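Local atomic coordinates of cellulose biosynthesis protein BcsG (Salmonella typhimurium LT2, PDB entry 5OLT), a protein that is required for cellulose biosynthesis, the chain here being the zinc-binding extramembrane domain of a membrane protein related to the alkaline phosphatase family. Residues Thr22-Thr26 and Thr27-Asn31; Gln116-His119 and Thr120-Tyr123; Phe249-Leu252 and Glu253-Gly256; Ile321-Leu324 and Val325-Val329. All blocks are in the same frame, centred on the assembly; numbering follows the deposited sequence.

Contact 1. Residues Thr22-Thr26 and Thr27-Asn31; sequences TAPPT and TANLN
Leu-30 N gives its hydrogen to Thr-26 O at 2.9 Å, which starts the regular bonding of the helix that begins at Thr-27. The side chain of Thr-26 adds an N-cap, with Asn-29 N 3.1 Å from Thr-26 OG1 and an N-H...O angle of 159°: Thr-26 stands just before the helix, and its hydroxyl takes up an amide of the first turn, for which no preceding helical turn supplies a carbonyl. Threonine suits the place because a short side chain can fold back over its own backbone. OG1 lies between the backbone N and the carbonyl carbon (chi1 63°), a position that aims it at the helix end while CG2 stays beside the backbone N.

The approach to the cap is bent by two prolines. Thr-26 N bonds to Pro-24 O at 2.8 Å, which closes an inverse gamma turn centred on Pro-25, and the proline ring helps to hold the phi that such a turn needs. The turn sets Pro-25 beside Leu-30, whose CD1 lies 3.8 Å from Pro-25 CB. Ala-23 is small enough to let its CB rest beside the side chain of Asn-29.

Although the cap lies at the surface, Leu-30 is buried. With Pro-25 it packs on Tyr-365 of strand 360-365 and Tyr-370 of strand 368-373, while Ala-23 O bonds to Tyr-365 OH, so the start of helix 27-42 is fastened to the small antiparallel sheet near the C terminus.

Contact 2. Residues Gln116-His119 and Thr120-Tyr123; sequences QPSH and TRLY
Gln-116 reaches Arg-121 through water: its carbonyl oxygen accepts from a water whose oxygen lies 2.9 Å from Arg-121 NH2, in the plane of the guanidinium. The Gln-116 side chain points elsewhere, its NE2 bonding to Val-354 O. Pro-117 serves two neighbours. Its CB sits 3.7 Å above the centre of the Arg-121 guanidinium, an apolar carbon of the puckered ring against a flat cation. Its CG touches CD2 of the buried Leu-122 at 3.6 Å, the side chains crossing at about a right angle. The arginine chain bends at chi2 and chi3, which folds the guanidinium back over the proline; a second water, shared by Ser-118 N and Arg-121 NE, helps to fix its rotation.

Ser-118 caps the short helix, its side chain short enough to reach back to an amide of the first turn. With chi1 at 65° the hydroxyl accepts Arg-121 N, which lies 3.3 Å from Ser-118 OG. The serine carbonyl also receives Leu-122 N, at 3.2 Å from Ser-118 O, and the same amide makes a weak bond to His-119 O.

His-119 swings its ring away from its own backbone N (chi1 -176°), beside the ring of Tyr-123. The planes meet at 46°, with NE2 of His-119 3.5 Å from CE2 of Tyr-123, and His-119 O lies at the tyrosine's edge, in the ring plane. Tyr-123 OH bonds to Glu-159 OE1, and the tyrosine side chain is about 11 Å from the zinc ion. The whole is a serine N-cap on a single weakly bonded helical turn, 119-122, beside helix 102-110.

Contact 3. Residues Phe249-Leu252 and Glu253-Gly256; sequences FTEL and EKSG
Ser-255 closes helix 234-255 by turning its hydroxyl onto the carbonyl of Leu-252, with Ser-255 OG 2.7 Å from Leu-252 O. This is a helix C-terminus, where the last carbonyls run short of amide partners and a side-chain donor can stand in. A chi1 of 80° puts OG between the backbone N and the carbonyl carbon, within reach of that carbonyl. The same oxygen bonds to Arg-257 N just beyond the helix. Ser-255 N adds weak bonds to both Glu-251 O and Leu-252 O, a sign that the regular helix is loosening. Gly-256 then leaves helical conformation with a positive phi, which a residue without a side chain adopts easily.

On the outer side, Glu-251 and Lys-254, three residues apart, form a salt bridge. The glutamate is bent at chi2 (-51°), curling its carboxylate back toward the lysine, whereas Lys-254 is extended beyond CG and lays its methylenes past Thr-250 O and the carboxylate. Long flexible charged residues fit such an exposed face. Glu-253, in one of its two conformers, carries OE1 to a water shared with Thr-250 O.

Leu-252 faces the other way, into the protein, against Trp-198 and Leu-199 of helix 191-203 and Val-261 of strand 259-265, while Phe-249 meets Phe-299 edge-to-face. The ammonium of Lys-254 stands 3.3 Å from Glu-251 OE2, on the syn side of that oxygen and 18° out of the carboxylate plane.

Contact 4. Residues Ile321-Leu324 and Val325-Val329; sequences ISEL and VVRAV
A salt bridge between residues four apart, Glu-323 and Arg-327, spans one turn of helix 318-328 on the side that faces the loop after helix 341-345, while the other side is buried against the main sheet. Arg-327 NE gives its hydrogen to Glu-323 OE2 at 2.8 Å, with an N-H...O angle of 156°. The carboxylate oxygen is met on its anti lone pair, and it lies at the guanidinium edge, in that plane. The two flat groups themselves stand 81° apart, so a single oxygen makes the contact. A water joins in, donating to Glu-323 OE2 and accepting from Arg-327 NH2 at 2.9 Å.

CG of Glu-323 is trans to the backbone N (chi1 -179°), and the chain then bends at chi2, which turns the carboxylate along the helix toward its end; Arg-327 is extended from CG to NE and rises to meet it. An arginine fits here because NH1 can serve further acceptors, Leu-344 O and Ser-346 O. Beneath the pair the backbone is regular, Arg-327 N lying 3.0 Å from Glu-323 O, though Ala-328 N makes only a weak bond to Leu-324 O.

Aliphatic residues fill the inner side. Ile-321 and Leu-324 pack on Phe-92 of strand 90-96, Val-325 and Ala-328 on Met-260 of strand 259-265, and Val-325 also meets Leu-136 of helix 132-138.

From the N terminus the four contacts follow one another in series, none nesting in or crossing another, and each closes just a helical turn. Contacts 1 and 2 lie at helix starts, the first fastening helix 27-42 to the small C-terminal sheet, the second joining the loop before helix 119-122 to helix 27-42, and that short helix to helix 102-110. Contact 3 ends helix 234-255, about 51 Å from contact 1 between centres, on the opposite side of the chain's centre. Contact 4 lies about 22 Å from contact 3 between centres; both pack on strand 259-265 of the seven-stranded sheet, through Val-261 and Met-260 respectively.

Contact 1. Residues Thr22-Thr26 and Thr27-Asn31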
loop_
_atom_site.group_PDB
_atom_site.type_symbol
_atom_site.label_atom_id
_atom_site.label_comp_id
_atom_site.label_asym_id
_atom_site.label_seq_id
_atom_site.Cartn_x
_atom_site.Cartn_y
_atom_site.Cartn_z
ATOM N N THR A 22 16.644 9.315 20.901
ATOM C CA THR A 22 17.259 10.352 21.737
ATOM C C THR A 22 18.781 10.411 21.608
ATOM O O THR A 22 19.341 11.480 21.769
ATOM C CB THR A 22 16.884 10.213 23.217
ATOM O OG1 THR A 22 17.225 8.899 23.646
ATOM C CG2 THR A 22 15.390 10.449 23.415
ATOM N N ALA A 23 19.436 9.287 21.296
ATOM C CA ALA A 23 20.911 9.281 21.144
ATOM C C ALA A 23 21.379 10.203 19.993
ATOM O O ALA A 23 20.639 10.363 18.988
ATOM C CB ALA A 23 21.422 7.863 20.913
ATOM N N PRO A 24 22.594 10.788 20.096
ATOM C CA PRO A 24 23.062 11.661 19.004
ATOM C C PRO A 24 23.239 10.904 17.685
ATOM O O PRO A 24 23.540 9.708 17.714
ATOM C CB PRO A 24 24.392 12.220 19.533
ATOM C CG PRO A 24 24.262 12.084 21.003
ATOM C CD PRO A 24 23.567 10.783 21.216
ATOM N N PRO A 25 23.001 11.572 16.544
ATOM C CA PRO A 25 23.012 10.892 15.244
ATOM C C PRO A 25 24.390 10.464 14.659
ATOM O O PRO A 25 24.739 10.805 13.529
ATOM C CB PRO A 25 22.309 11.901 14.329
ATOM C CG PRO A 25 22.624 13.230 14.937
ATOM C CD PRO A 25 22.542 12.971 16.414
ATOM N N THR A 26 25.118 9.645 15.382
ATOM C CA THR A 26 26.372 9.091 14.898
ATOM C C THR A 26 26.101 7.843 14.067
ATOM O O THR A 26 25.018 7.223 14.181
ATOM C CB THR A 26 27.267 8.682 16.079
ATOM O OG1 THR A 26 26.593 7.637 16.806
ATOM C CG2 THR A 26 27.531 9.886 17.007
ATOM N N THR A 27 27.063 7.409 13.271
ATOM C CA THR A 27 26.877 6.150 12.514
ATOM C C THR A 27 26.525 4.978 13.451
ATOM O O THR A 27 25.606 4.189 13.163
ATOM C CB THR A 27 28.059 5.867 11.555
ATOM O OG1 THR A 27 27.892 6.671 10.383
ATOM C CG2 THR A 27 28.102 4.416 11.099
ATOM N N ALA A 28 27.245 4.855 14.574
ATOM C CA ALA A 28 26.975 3.758 15.488
ATOM C C ALA A 28 25.541 3.811 16.024
ATOM O O ALA A 28 24.862 2.786 16.083
ATOM C CB ALA A 28 27.988 3.728 16.648
ATOM N N ASN A 29 25.079 4.998 16.404
ATOM C CA ASN A 29 23.722 5.133 16.956
ATOM C C ASN A 29 22.644 4.904 15.910
ATOM O O ASN A 29 21.603 4.337 16.240
ATOM C CB ASN A 29 23.503 6.455 17.683
ATOM C CG ASN A 29 24.279 6.522 18.994
ATOM O OD1 ASN A 29 24.602 7.617 19.469
ATOM N ND2 ASN A 29 24.578 5.383 19.558
ATOM N N LEU A 30 22.877 5.341 14.666
ATOM C CA LEU A 30 21.871 5.117 13.624
ATOM C C LEU A 30 21.860 3.644 13.239
ATOM O O LEU A 30 20.776 3.079 13.060
ATOM C CB LEU A 30 22.138 6.007 12.402
ATOM C CG LEU A 30 21.469 7.393 12.444
ATOM C CD1 LEU A 30 21.802 8.249 13.635
ATOM C CD2 LEU A 30 21.871 8.102 11.152
ATOM N N ASN A 31 23.032 2.991 13.211
ATOM C CA ASN A 31 23.076 1.543 12.973
ATOM C C ASN A 31 22.313 0.804 14.085
ATOM O O ASN A 31 21.501 -0.109 13.829
ATOM C CB ASN A 31 24.544 1.038 12.958
ATOM C CG ASN A 31 25.236 1.252 11.635
ATOM O OD1 ASN A 31 24.604 1.525 10.602
ATOM N ND2 ASN A 31 26.546 1.080 11.634
HETATM O O HOH W 1 26.590 9.885 10.706
#

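Contact 2. Residues Gln116-His119 and Thr120-Tyr123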
loop_
_atom_site.group_PDB
_atom_site.type_symbol
_atom_site.label_atom_id
_atom_site.label_comp_id
_atom_site.label_asym_id
_atom_site.label_seq_id
_atom_site.Cartn_x
_atom_site.Cartn_y
_atom_site.Cartn_z
ATOM N N GLN A 116 7.613 -4.775 9.479
ATOM C CA GLN A 116 8.459 -4.504 8.320
ATOM C C GLN A 116 9.788 -5.277 8.363
ATOM O O GLN A 116 10.554 -5.087 9.314
ATOM C CB GLN A 116 8.763 -3.008 8.325
ATOM C CG GLN A 116 9.590 -2.600 7.109
ATOM C CD GLN A 116 9.644 -1.107 6.883
ATOM O OE1 GLN A 116 8.651 -0.416 7.077
ATOM N NE2 GLN A 116 10.763 -0.611 6.425
ATOM N N PRO A 117 10.097 -6.046 7.307
ATOM C CA PRO A 117 11.398 -6.742 7.253
ATOM C C PRO A 117 12.477 -5.936 6.554
ATOM O O PRO A 117 12.198 -5.028 5.758
ATOM C CB PRO A 117 11.096 -7.949 6.376
ATOM C CG PRO A 117 10.016 -7.497 5.431
ATOM C CD PRO A 117 9.172 -6.531 6.255
ATOM N N SER A 118 13.732 -6.306 6.803
ATOM C CA SER A 118 14.829 -5.842 5.945
ATOM C C SER A 118 14.616 -6.308 4.517
ATOM O O SER A 118 13.850 -7.256 4.257
ATOM C CB SER A 118 16.174 -6.371 6.476
ATOM O OG SER A 118 16.180 -7.793 6.355
ATOM N N HIS A 119 15.305 -5.644 3.585
ATOM C CA HIS A 119 15.225 -6.049 2.215
ATOM C C HIS A 119 15.632 -7.532 2.010
ATOM O O HIS A 119 14.957 -8.249 1.272
ATOM C CB HIS A 119 16.052 -5.112 1.338
ATOM C CG HIS A 119 15.939 -5.420 -0.110
ATOM N ND1 HIS A 119 14.945 -4.894 -0.908
ATOM C CD2 HIS A 119 16.682 -6.219 -0.906
ATOM C CE1 HIS A 119 15.103 -5.327 -2.149
ATOM N NE2 HIS A 119 16.154 -6.142 -2.173
ATOM N N THR A 120 16.724 -7.931 2.671
ATOM C CA THR A 120 17.215 -9.310 2.619
ATOM C C THR A 120 16.077 -10.297 2.954
ATOM O O THR A 120 15.841 -11.248 2.189
ATOM C CB THR A 120 18.421 -9.527 3.567
ATOM O OG1 THR A 120 19.458 -8.573 3.278
ATOM C CG2 THR A 120 18.994 -10.933 3.405
ATOM N N ARG A 121 15.373 -10.024 4.062
ATOM C CA ARG A 121 14.310 -10.901 4.597
ATOM C C ARG A 121 13.123 -10.985 3.614
ATOM O O ARG A 121 12.373 -11.997 3.578
ATOM C CB ARG A 121 13.860 -10.433 5.988
ATOM C CG ARG A 121 14.552 -10.949 7.243
ATOM C CD ARG A 121 13.498 -11.421 8.316
ATOM N NE ARG A 121 12.765 -10.331 9.037
ATOM C CZ ARG A 121 11.450 -10.249 9.290
ATOM N NH1 ARG A 121 10.595 -11.220 8.916
ATOM N NH2 ARG A 121 10.958 -9.180 9.972
ATOM N N LEU A 122 12.932 -9.961 2.785
ATOM C CA LEU A 122 11.851 -10.053 1.754
ATOM C C LEU A 122 11.953 -11.186 0.783
ATOM O O LEU A 122 10.943 -11.611 0.189
ATOM C CB LEU A 122 11.803 -8.836 0.832
ATOM C CG LEU A 122 11.112 -7.635 1.308
ATOM C CD1 LEU A 122 11.151 -6.608 0.184
ATOM C CD2 LEU A 122 9.705 -7.902 1.817
ATOM N N TYR A 123 13.196 -11.625 0.539
ATOM C CA TYR A 123 13.456 -12.593 -0.496
ATOM C C TYR A 123 13.639 -14.026 0.035
ATOM O O TYR A 123 14.060 -14.916 -0.696
ATOM C CB TYR A 123 14.593 -12.103 -1.417
ATOM C CG TYR A 123 14.080 -10.970 -2.258
ATOM C CD1 TYR A 123 13.428 -11.228 -3.477
ATOM C CD2 TYR A 123 14.178 -9.634 -1.827
ATOM C CE1 TYR A 123 12.887 -10.189 -4.228
ATOM C CE2 TYR A 123 13.642 -8.611 -2.577
ATOM C CZ TYR A 123 13.019 -8.877 -3.774
ATOM O OH TYR A 123 12.485 -7.851 -4.538
HETATM O O HOH W 2 12.182 -6.668 10.895
HETATM O O HOH W 3 14.120 -7.828 9.299
#

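Contact 3. Residues Phe249-Leu252 and Glu253-Gly256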
loop_
_atom_site.group_PDB
_atom_site.type_symbol
_atom_site.label_atom_id
_atom_site.label_comp_id
_atom_site.label_asym_id
_atom_site.label_seq_id
_atom_site.Cartn_x
_atom_site.Cartn_y
_atom_site.Cartn_z
ATOM N N PHE A 249 -15.575 4.051 -8.733
ATOM C CA PHE A 249 -16.177 4.186 -7.410
ATOM C C PHE A 249 -17.674 4.444 -7.577
ATOM O O PHE A 249 -18.491 3.887 -6.833
ATOM C CB PHE A 249 -15.511 5.309 -6.626
ATOM C CG PHE A 249 -14.141 4.974 -6.089
ATOM C CD1 PHE A 249 -13.475 3.767 -6.403
ATOM C CD2 PHE A 249 -13.513 5.873 -5.226
ATOM C CE1 PHE A 249 -12.194 3.491 -5.874
ATOM C CE2 PHE A 249 -12.260 5.597 -4.695
ATOM C CZ PHE A 249 -11.597 4.422 -5.029
ATOM N N THR A 250 -18.039 5.292 -8.536
ATOM C CA THR A 250 -19.487 5.545 -8.819
ATOM C C THR A 250 -20.236 4.270 -9.239
ATOM O O THR A 250 -21.367 4.005 -8.749
ATOM C CB THR A 250 -19.645 6.687 -9.838
ATOM O OG1 THR A 250 -19.023 7.853 -9.281
ATOM C CG2 THR A 250 -21.090 6.987 -10.105
ATOM N N GLU A 251 -19.628 3.479 -10.118
ATOM C CA GLU A 251 -20.176 2.174 -10.505
ATOM C C GLU A 251 -20.337 1.261 -9.302
ATOM O O GLU A 251 -21.367 0.559 -9.178
ATOM C CB GLU A 251 -19.339 1.466 -11.585
ATOM C CG GLU A 251 -19.426 2.085 -12.964
ATOM C CD GLU A 251 -20.871 2.286 -13.396
ATOM O OE1 GLU A 251 -21.578 1.265 -13.605
ATOM O OE2 GLU A 251 -21.310 3.466 -13.506
ATOM N N LEU A 252 -19.359 1.295 -8.395
ATOM C CA LEU A 252 -19.418 0.433 -7.210
ATOM C C LEU A 252 -20.544 0.848 -6.305
ATOM O O LEU A 252 -21.274 -0.025 -5.788
ATOM C CB LEU A 252 -18.122 0.451 -6.398
ATOM C CG LEU A 252 -17.017 -0.507 -6.776
ATOM C CD1 LEU A 252 -15.996 -0.386 -5.667
ATOM C CD2 LEU A 252 -17.474 -1.941 -6.910
ATOM N N GLU A 253 -20.703 2.163 -6.097
ATOM C CA GLU A 253 -21.819 2.692 -5.301
ATOM C C GLU A 253 -23.142 2.199 -5.910
ATOM O O GLU A 253 -24.017 1.696 -5.195
ATOM C CB GLU A 253 -21.790 4.226 -5.259
ATOM C CG GLU A 253 -20.819 4.835 -4.258
ATOM C CD GLU A 253 -20.467 6.316 -4.497
ATOM O OE1 GLU A 253 -20.985 6.968 -5.448
ATOM O OE2 GLU A 253 -19.643 6.840 -3.711
ATOM N N LYS A 254 -23.282 2.314 -7.230
ATOM C CA LYS A 254 -24.546 1.909 -7.898
ATOM C C LYS A 254 -24.834 0.411 -7.742
ATOM O O LYS A 254 -25.993 -0.009 -7.694
ATOM C CB LYS A 254 -24.522 2.230 -9.391
ATOM C CG LYS A 254 -24.618 3.699 -9.778
ATOM C CD LYS A 254 -24.430 3.788 -11.285
ATOM C CE LYS A 254 -24.531 5.210 -11.806
ATOM N NZ LYS A 254 -24.076 5.230 -13.223
ATOM N N SER A 255 -23.786 -0.402 -7.629
ATOM C CA SER A 255 -23.931 -1.851 -7.598
ATOM C C SER A 255 -24.571 -2.314 -6.290
ATOM O O SER A 255 -25.116 -3.418 -6.246
ATOM C CB SER A 255 -22.569 -2.533 -7.756
ATOM O OG SER A 255 -21.871 -2.530 -6.522
ATOM N N GLY A 256 -24.470 -1.489 -5.245
ATOM C CA GLY A 256 -24.868 -1.855 -3.889
ATOM C C GLY A 256 -24.053 -2.958 -3.202
ATOM O O GLY A 256 -24.349 -3.299 -2.062
HETATM O O HOH W 4 -23.196 6.185 -7.662
#

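Contact 4. Residues Ile321-Leu324 and Val325-Val329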
loop_
_atom_site.group_PDB
_atom_site.type_symbol
_atom_site.label_atom_id
_atom_site.label_comp_id
_atom_site.label_asym_id
_atom_site.label_seq_id
_atom_site.Cartn_x
_atom_site.Cartn_y
_atom_site.Cartn_z
ATOM N N ILE A 321 -2.680 -1.170 7.057
ATOM C CA ILE A 321 -3.672 -1.689 6.102
ATOM C C ILE A 321 -4.171 -3.051 6.577
ATOM O O ILE A 321 -5.379 -3.296 6.663
ATOM C CB ILE A 321 -3.100 -1.785 4.669
ATOM C CG1 ILE A 321 -2.591 -0.412 4.181
ATOM C CG2 ILE A 321 -4.094 -2.464 3.715
ATOM C CD1 ILE A 321 -3.629 0.693 4.120
ATOM N N SER A 322 -3.242 -3.925 6.975
ATOM C CA SER A 322 -3.629 -5.213 7.490
ATOM C C SER A 322 -4.545 -5.063 8.718
ATOM O O SER A 322 -5.542 -5.820 8.849
ATOM C CB SER A 322 -2.390 -6.063 7.783
ATOM O OG SER A 322 -2.795 -7.341 8.267
ATOM N N GLU A 323 -4.223 -4.121 9.614
ATOM C CA GLU A 323 -5.106 -3.926 10.764
ATOM C C GLU A 323 -6.506 -3.483 10.366
ATOM O O GLU A 323 -7.489 -3.990 10.911
ATOM C CB GLU A 323 -4.483 -2.893 11.697
ATOM C CG GLU A 323 -5.300 -2.623 12.941
ATOM C CD GLU A 323 -5.499 -3.800 13.834
ATOM O OE1 GLU A 323 -4.648 -4.717 13.850
ATOM O OE2 GLU A 323 -6.527 -3.786 14.571
ATOM N N LEU A 324 -6.617 -2.581 9.388
ATOM C CA LEU A 324 -7.951 -2.187 8.946
ATOM C C LEU A 324 -8.707 -3.357 8.336
ATOM O O LEU A 324 -9.928 -3.495 8.581
ATOM C CB LEU A 324 -7.864 -1.022 7.932
ATOM C CG LEU A 324 -7.556 0.349 8.576
ATOM C CD1 LEU A 324 -7.166 1.333 7.493
ATOM C CD2 LEU A 324 -8.742 0.884 9.401
ATOM N N VAL A 325 -8.012 -4.234 7.596
ATOM C CA VAL A 325 -8.635 -5.445 7.068
ATOM C C VAL A 325 -9.143 -6.342 8.198
ATOM O O VAL A 325 -10.286 -6.818 8.118
ATOM C CB VAL A 325 -7.712 -6.200 6.061
ATOM C CG1 VAL A 325 -8.341 -7.541 5.632
ATOM C CG2 VAL A 325 -7.439 -5.302 4.837
ATOM N N VAL A 326 -8.338 -6.598 9.225
ATOM C CA VAL A 326 -8.859 -7.488 10.243
ATOM C C VAL A 326 -10.064 -6.847 10.959
ATOM O O VAL A 326 -11.016 -7.573 11.269
ATOM C CB VAL A 326 -7.744 -7.980 11.173
ATOM C CG1 VAL A 326 -7.405 -6.959 12.233
ATOM C CG2 VAL A 326 -8.098 -9.311 11.798
ATOM N N ARG A 327 -10.052 -5.512 11.142
ATOM C CA ARG A 327 -11.195 -4.810 11.778
ATOM C C ARG A 327 -12.458 -4.986 10.950
ATOM O O ARG A 327 -13.570 -5.022 11.509
ATOM C CB ARG A 327 -10.876 -3.330 12.015
ATOM C CG ARG A 327 -9.762 -3.192 13.059
ATOM C CD ARG A 327 -9.445 -1.756 13.350
ATOM N NE ARG A 327 -8.361 -1.661 14.340
ATOM C CZ ARG A 327 -7.980 -0.508 14.895
ATOM N NH1 ARG A 327 -8.604 0.629 14.598
ATOM N NH2 ARG A 327 -6.958 -0.480 15.744
ATOM N N ALA A 328 -12.304 -5.177 9.645
ATOM C CA ALA A 328 -13.451 -5.365 8.751
ATOM C C ALA A 328 -13.790 -6.800 8.448
ATOM O O ALA A 328 -14.818 -7.039 7.825
ATOM C CB ALA A 328 -13.167 -4.653 7.447
ATOM N N VAL A 329 -12.918 -7.754 8.832
ATOM C CA VAL A 329 -12.967 -9.087 8.190
ATOM C C VAL A 329 -14.246 -9.897 8.439
ATOM O O VAL A 329 -14.644 -10.681 7.570
ATOM C CB VAL A 329 -11.687 -9.947 8.508
ATOM C CG1 VAL A 329 -11.751 -10.533 9.915
ATOM C CG2 VAL A 329 -11.479 -11.030 7.468
HETATM O O HOH W 5 -5.631 -2.548 17.294
#